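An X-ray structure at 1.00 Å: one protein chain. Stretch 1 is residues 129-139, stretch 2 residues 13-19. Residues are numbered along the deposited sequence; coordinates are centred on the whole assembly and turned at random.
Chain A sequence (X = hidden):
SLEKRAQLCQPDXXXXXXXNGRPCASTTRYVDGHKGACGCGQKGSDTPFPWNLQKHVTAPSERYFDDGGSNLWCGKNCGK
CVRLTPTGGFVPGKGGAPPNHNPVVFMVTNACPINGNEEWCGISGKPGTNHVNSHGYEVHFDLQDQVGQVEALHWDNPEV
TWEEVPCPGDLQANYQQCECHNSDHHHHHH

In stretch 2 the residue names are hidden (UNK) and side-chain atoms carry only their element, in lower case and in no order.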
ATOM      1  N   THR A 129      16.623  -0.010   2.850  1.00 10.71           N
ATOM      2  CA  THR A 129      17.698   0.773   2.284  1.00 10.96           C
ATOM      3  C   THR A 129      17.706   2.202   2.771  1.00 11.06           C
ATOM      4  O   THR A 129      18.509   3.004   2.275  1.00 12.21           O
ATOM      5  CB  THR A 129      17.695   0.755   0.759  1.00 11.95           C
ATOM      6  OG1 THR A 129      16.513   1.396   0.261  1.00 11.45           O
ATOM      7  CG2 THR A 129      17.809  -0.655   0.230  1.00 13.31           C
ATOM      8  N   ASN A 130      16.827   2.543   3.718  1.00 10.29           N
ATOM      9  CA  ASN A 130      16.800   3.870   4.343  1.00 10.67           C
ATOM     10  C   ASN A 130      16.436   4.979   3.369  1.00 11.08           C
ATOM     11  O   ASN A 130      16.798   6.150   3.582  1.00 13.89           O
ATOM     12  CB  ASN A 130      18.085   4.179   5.102  1.00 12.13           C
ATOM     13  CG  ASN A 130      18.377   3.128   6.133  1.00 12.45           C
ATOM     14  OD1 ASN A 130      17.492   2.688   6.832  1.00 12.82           O
ATOM     15  ND2 ASN A 130      19.624   2.726   6.244  1.00 13.86           N
ATOM     16  N   HIS A 131      15.715   4.643   2.308  1.00  9.70           N
ATOM     17  CA  HIS A 131      15.141   5.651   1.442  1.00  9.59           C
ATOM     18  C   HIS A 131      13.695   5.891   1.855  1.00  9.06           C
ATOM     19  O   HIS A 131      12.951   4.953   2.142  1.00  9.49           O
ATOM     20  CB  HIS A 131      15.196   5.172  -0.000  1.00 10.64           C
ATOM     21  CG  HIS A 131      16.584   5.135  -0.546  1.00 12.34           C
ATOM     22  ND1 HIS A 131      17.387   4.009  -0.554  1.00 13.79           N
ATOM     23  CD2 HIS A 131      17.313   6.120  -1.098  1.00 14.56           C
ATOM     24  CE1 HIS A 131      18.563   4.319  -1.079  1.00 14.55           C
ATOM     25  NE2 HIS A 131      18.527   5.585  -1.443  1.00 15.57           N
ATOM     26  N   VAL A 132      13.305   7.163   1.894  1.00  9.00           N
ATOM     27  CA  VAL A 132      11.983   7.524   2.383  1.00  9.02           C
ATOM     28  C   VAL A 132      11.304   8.484   1.417  1.00  8.78           C
ATOM     29  O   VAL A 132      11.938   9.108   0.553  1.00  9.49           O
ATOM     30  CB  VAL A 132      12.050   8.142   3.801  1.00  9.96           C
ATOM     31  CG1 VAL A 132      12.524   7.125   4.770  1.00 10.41           C
ATOM     32  CG2 VAL A 132      12.888   9.433   3.814  1.00 10.76           C
ATOM     33  N   ASN A 133       9.980   8.593   1.561  1.00  9.02           N
ATOM     34  CA  ASN A 133       9.244   9.616   0.842  1.00  9.28           C
ATOM     35  C   ASN A 133       9.405  10.978   1.514  1.00  9.55           C
ATOM     36  O   ASN A 133      10.103  11.122   2.518  1.00  9.79           O
ATOM     37  CB  ASN A 133       7.768   9.243   0.604  1.00  9.41           C
ATOM     38  CG  ASN A 133       6.935   9.124   1.864  1.00  8.89           C
ATOM     39  OD1 ASN A 133       7.295   9.616   2.929  1.00  9.20           O
ATOM     40  ND2 ASN A 133       5.794   8.454   1.732  1.00  9.46           N
ATOM     41  N   SER A 134       8.727  11.967   0.955  1.00  9.86           N
ATOM     42  CA  SER A 134       8.846  13.342   1.410  1.00 10.98           C
ATOM     43  C   SER A 134       8.337  13.538   2.830  1.00 11.38           C
ATOM     44  O   SER A 134       8.593  14.590   3.409  1.00 13.05           O
ATOM     45  CB  SER A 134       8.095  14.255   0.448  1.00 11.87           C
ATOM     46  OG  SER A 134       6.688  14.097   0.576  1.00 12.33           O
ATOM     47  N   HIS A 135       7.641  12.559   3.399  1.00 10.68           N
ATOM     48  CA  HIS A 135       7.120  12.620   4.753  1.00 10.58           C
ATOM     49  C   HIS A 135       7.854  11.703   5.711  1.00 10.09           C
ATOM     50  O   HIS A 135       7.480  11.621   6.885  1.00 10.90           O
ATOM     51  CB  HIS A 135       5.623  12.363   4.746  1.00 11.22           C
ATOM     52  CG  HIS A 135       4.885  13.408   3.978  1.00 12.04           C
ATOM     53  ND1 HIS A 135       4.935  14.739   4.322  1.00 13.10           N
ATOM     54  CD2 HIS A 135       4.123  13.329   2.861  1.00 12.61           C
ATOM     55  CE1 HIS A 135       4.216  15.431   3.458  1.00 13.56           C
ATOM     56  NE2 HIS A 135       3.710  14.604   2.562  1.00 13.20           N
ATOM     57  N   GLY A 136       8.919  11.026   5.236  1.00  9.68           N
ATOM     58  CA  GLY A 136       9.779  10.249   6.100  1.00  9.59           C
ATOM     59  C   GLY A 136       9.447   8.782   6.218  1.00  9.13           C
ATOM     60  O   GLY A 136      10.011   8.114   7.096  1.00  9.64           O
ATOM     61  N   TYR A 137       8.616   8.243   5.323  1.00  8.69           N
ATOM     62  CA  TYR A 137       8.241   6.833   5.401  1.00  8.39           C
ATOM     63  C   TYR A 137       8.966   6.015   4.345  1.00  7.88           C
ATOM     64  O   TYR A 137       9.107   6.441   3.194  1.00  8.29           O
ATOM     65  CB  TYR A 137       6.717   6.650   5.239  1.00  8.59           C
ATOM     66  CG  TYR A 137       5.972   7.406   6.306  1.00  8.47           C
ATOM     67  CD1 TYR A 137       5.870   6.887   7.577  1.00  8.80           C
ATOM     68  CD2 TYR A 137       5.423   8.640   6.027  1.00  9.07           C
ATOM     69  CE1 TYR A 137       5.226   7.600   8.602  1.00  9.15           C
ATOM     70  CE2 TYR A 137       4.770   9.370   7.044  1.00  9.47           C
ATOM     71  CZ  TYR A 137       4.673   8.826   8.304  1.00  9.24           C
ATOM     72  OH  TYR A 137       4.036   9.588   9.279  1.00 10.49           O
ATOM     73  N   GLU A 138       9.373   4.813   4.737  1.00  8.08           N
ATOM     74  CA  GLU A 138      10.100   3.918   3.823  1.00  8.04           C
ATOM     75  C   GLU A 138       9.230   3.284   2.752  1.00  7.86           C
ATOM     76  O   GLU A 138       9.774   2.667   1.829  1.00  8.23           O
ATOM     77  CB  GLU A 138      10.828   2.818   4.578  1.00  8.30           C
ATOM     78  CG  GLU A 138       9.921   1.814   5.221  1.00  8.55           C
ATOM     79  CD  GLU A 138      10.617   0.613   5.802  1.00  8.99           C
ATOM     80  OE1 GLU A 138      11.872   0.617   5.913  1.00 10.35           O
ATOM     81  OE2 GLU A 138       9.905  -0.371   6.114  1.00  9.24           O
ATOM     82  N   VAL A 139       7.913   3.343   2.900  1.00  8.04           N
ATOM     83  CA  VAL A 139       6.987   2.739   1.962  1.00  7.96           C
ATOM     84  C   VAL A 139       5.667   3.477   2.098  1.00  7.81           C
ATOM     85  O   VAL A 139       5.362   4.064   3.148  1.00  8.28           O
ATOM     86  CB  VAL A 139       6.831   1.220   2.226  1.00  8.29           C
ATOM     87  CG1 VAL A 139       6.144   0.931   3.522  1.00  8.37           C
ATOM     88  CG2 VAL A 139       6.165   0.508   1.063  1.00  8.90           C
ATOM     89  N   UNK A  13      17.920   7.256  13.123  1.00 14.78           N
ATOM     90  CA  UNK A  13      19.167   7.916  12.736  1.00 16.32           C
ATOM     91  C   UNK A  13      19.354   7.968  11.232  1.00 16.71           C
ATOM     92  O   UNK A  13      20.115   8.801  10.730  1.00 18.65           O
ATOM     93  c   UNK A  13      20.347   7.206  13.378  1.00 17.22           C
ATOM     94  N   UNK A  14      18.673   7.091  10.503  1.00 15.46           N
ATOM     95  CA  UNK A  14      18.779   7.006   9.052  1.00 16.05           C
ATOM     96  C   UNK A  14      17.615   7.684   8.359  1.00 14.37           C
ATOM     97  O   UNK A  14      17.491   7.578   7.142  1.00 14.90           O
ATOM     98  n   UNK A  14      21.913   4.101  10.060  1.00 25.69           N
ATOM     99  c   UNK A  14      21.324   4.941   9.144  1.00 24.82           C
ATOM    100  c   UNK A  14      19.987   4.829   9.294  1.00 22.93           C
ATOM    101  c   UNK A  14      18.876   5.548   8.616  1.00 19.03           C
ATOM    102  n   UNK A  14      19.792   3.958  10.345  1.00 24.74           N
ATOM    103  c   UNK A  14      20.964   3.529  10.782  1.00 25.43           C
ATOM    104  N   UNK A  15      16.749   8.359   9.123  1.00 13.20           N
ATOM    105  CA  UNK A  15      15.621   9.074   8.585  1.00 12.64           C
ATOM    106  C   UNK A  15      14.348   8.274   8.424  1.00 11.20           C
ATOM    107  O   UNK A  15      13.348   8.831   7.976  1.00 11.87           O
ATOM    108  N   UNK A  16      14.347   7.004   8.785  1.00 10.33           N
ATOM    109  CA  UNK A  16      13.189   6.143   8.563  1.00  9.54           C
ATOM    110  C   UNK A  16      12.260   6.269   9.771  1.00  9.20           C
ATOM    111  O   UNK A  16      12.662   6.009  10.908  1.00  9.74           O
ATOM    112  c   UNK A  16      14.501   4.570   7.120  1.00 10.96           C
ATOM    113  c   UNK A  16      12.399   3.817   8.220  1.00 10.08           C
ATOM    114  c   UNK A  16      13.617   4.690   8.367  1.00 10.05           C
ATOM    115  N   UNK A  17      11.005   6.626   9.524  1.00  9.04           N
ATOM    116  CA  UNK A  17      10.050   6.744  10.616  1.00  9.25           C
ATOM    117  C   UNK A  17       9.632   5.374  11.120  1.00  9.27           C
ATOM    118  O   UNK A  17       9.265   4.487  10.333  1.00  9.48           O
ATOM    119  n   UNK A  17       8.280  11.296   9.581  1.00 12.26           N
ATOM    120  c   UNK A  17       7.982   9.874   9.712  1.00 11.31           C
ATOM    121  n   UNK A  17       7.811  11.833  11.781  1.00 12.31           N
ATOM    122  c   UNK A  17       9.190   9.056  10.102  1.00 10.62           C
ATOM    123  n   UNK A  17       8.431  13.454  10.281  1.00 14.05           N
ATOM    124  c   UNK A  17       8.173  12.197  10.557  1.00 12.47           C
ATOM    125  c   UNK A  17       8.849   7.578  10.180  1.00 10.09           C
ATOM    126  N   UNK A  18       9.700   5.210  12.443  1.00  9.37           N
ATOM    127  CA  UNK A  18       9.405   3.952  13.106  1.00  9.97           C
ATOM    128  C   UNK A  18       8.562   4.207  14.339  1.00 10.01           C
ATOM    129  O   UNK A  18       8.512   5.318  14.858  1.00 10.99           O
ATOM    130  c   UNK A  18      12.789   2.098  12.679  1.00 12.30           C
ATOM    131  n   UNK A  18      12.429   0.137  10.566  1.00 14.82           N
ATOM    132  n   UNK A  18      13.649   1.875  11.509  1.00 12.68           N
ATOM    133  c   UNK A  18      13.462   0.971  10.537  1.00 13.67           C
ATOM    134  c   UNK A  18      11.606   2.960  12.291  1.00 11.48           C
ATOM    135  c   UNK A  18      10.688   3.241  13.518  1.00 10.83           C
ATOM    136  n   UNK A  18      14.324   0.917   9.515  1.00 14.42           N
ATOM    137  N   UNK A  19       7.951   3.145  14.849  1.00 10.39           N
ATOM    138  CA  UNK A  19       7.060   3.254  16.005  1.00 11.35           C
ATOM    139  C   UNK A  19       7.261   2.000  16.824  1.00 13.70           C
ATOM    140  O   UNK A  19       6.927   0.915  16.354  1.00 14.26           O
ATOM    141  c   UNK A  19       2.617   4.038  18.418  1.00 15.34           C
ATOM    142  c   UNK A  19       3.823   2.574  17.047  1.00 13.82           C
ATOM    143  c   UNK A  19       4.598   3.621  16.582  1.00 12.52           C
ATOM    144  c   UNK A  19       2.845   2.774  17.960  1.00 15.01           C
ATOM    145  c   UNK A  19       3.345   5.113  17.961  1.00 15.21           C
ATOM    146  c   UNK A  19       5.613   3.393  15.517  1.00 11.83           C
ATOM    147  c   UNK A  19       4.326   4.898  17.028  1.00 14.09           C
TER
HETATM  148  O   HOH W   1      17.365   8.488   4.423  0.61 21.85           O
HETATM  149  O   HOH W   2       9.033   4.363   7.534  1.00  9.66           O
HETATM  150  O   HOH W   3      16.739   2.329   9.471  1.00 18.07           O

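Position 13 carries a single side-chain carbon, and that carbon lies beyond the reach of stretch 1. One carbon and nothing more is alanine: Ala 13 sits exposed at the start of the segment, where a small side chain asks for no partner.

At position 14 one carbon leads into a five-membered ring of three carbons and two nitrogens. The CA-to-CB bond points toward stretch 1, and CB packs 3.5 Å from CG of Asn 130. Such a ring is an imidazole, so this is His 14. Its polar ring suits an exposed site, with the amide of Asn 130 lying obliquely to it. The backbone is tied in as well: a water donates to O of His 14 and to O of Asn 130, at 2.9 and 2.5 Å.

Position 15 has no side-chain atoms; its backbone O lies 3.7 Å from CG1 of Val 132. The residue is therefore glycine. Its phi and psi of 88° and 0° would jam a CB against the carbonyl oxygen of the preceding residue, so the backbone itself calls for Gly 15. Stretch 1 is not the obstacle, since an ideal CB would stay 4.6 Å from CG2 of Val 132.

At position 16 one carbon bears two others, three in all, with no heteroatom. One end carbon lies 4.0 Å from CG1 of Val 132 and 3.5 Å from OD1 of Asn 130; the other is 4.0 Å from OE1 of Glu 138. This beta-branched group is valine. Val 16, in the t rotamer, makes the first two contacts through CG2 and the third through CG1. A compact apolar side chain fits this buried site and pairs naturally with Val 132.

Position 17 has three carbons, a nitrogen, and then a carbon bearing two more nitrogens, its CA-to-CB bond pointing toward stretch 1. The third carbon lies over one face of the Tyr 137 ring, 4.0 Å from its centroid, and the nitrogen next along is 2.8 Å from O of His 135. That is a guanidinium on an aliphatic stem: Arg 17. Both parts are used, CD against the ring and NE as donor of a weak hydrogen bond (127°) to His 135. Gly 136 leaves room for this, because an ideal CB there would come within 2.6 Å of NE of Arg 17.

Position 18 repeats that pattern of atoms, but its CA-to-CB bond points away and only the end of the chain comes nearer, an end nitrogen lying 4.4 Å from OE1 of Glu 138. It is Arg 18. The proximity is one of opposite charges without a salt bridge. A water bridges instead to Asn 130, accepting from NH2 of Arg 18 and donating to OD1 of Asn 130, each at 2.8 Å. A long side chain suits this place, since it brings its charged end back to that water.

Position 19 shows one carbon and a six-carbon ring, out of reach of stretch 1, hence phenylalanine; this contact gives no reason for the ring of Phe 19.

The contact centres on Arg 17, whose N donates to O of Gly 136 (3.0 Å, 152°). The turn from Asn 133 to Gly 136 presents that acceptor and O of His 135, so backbone and side chain are held together. Valine packing and bridging waters complete the join.

Stretch 2 13-19: AHGVRRF
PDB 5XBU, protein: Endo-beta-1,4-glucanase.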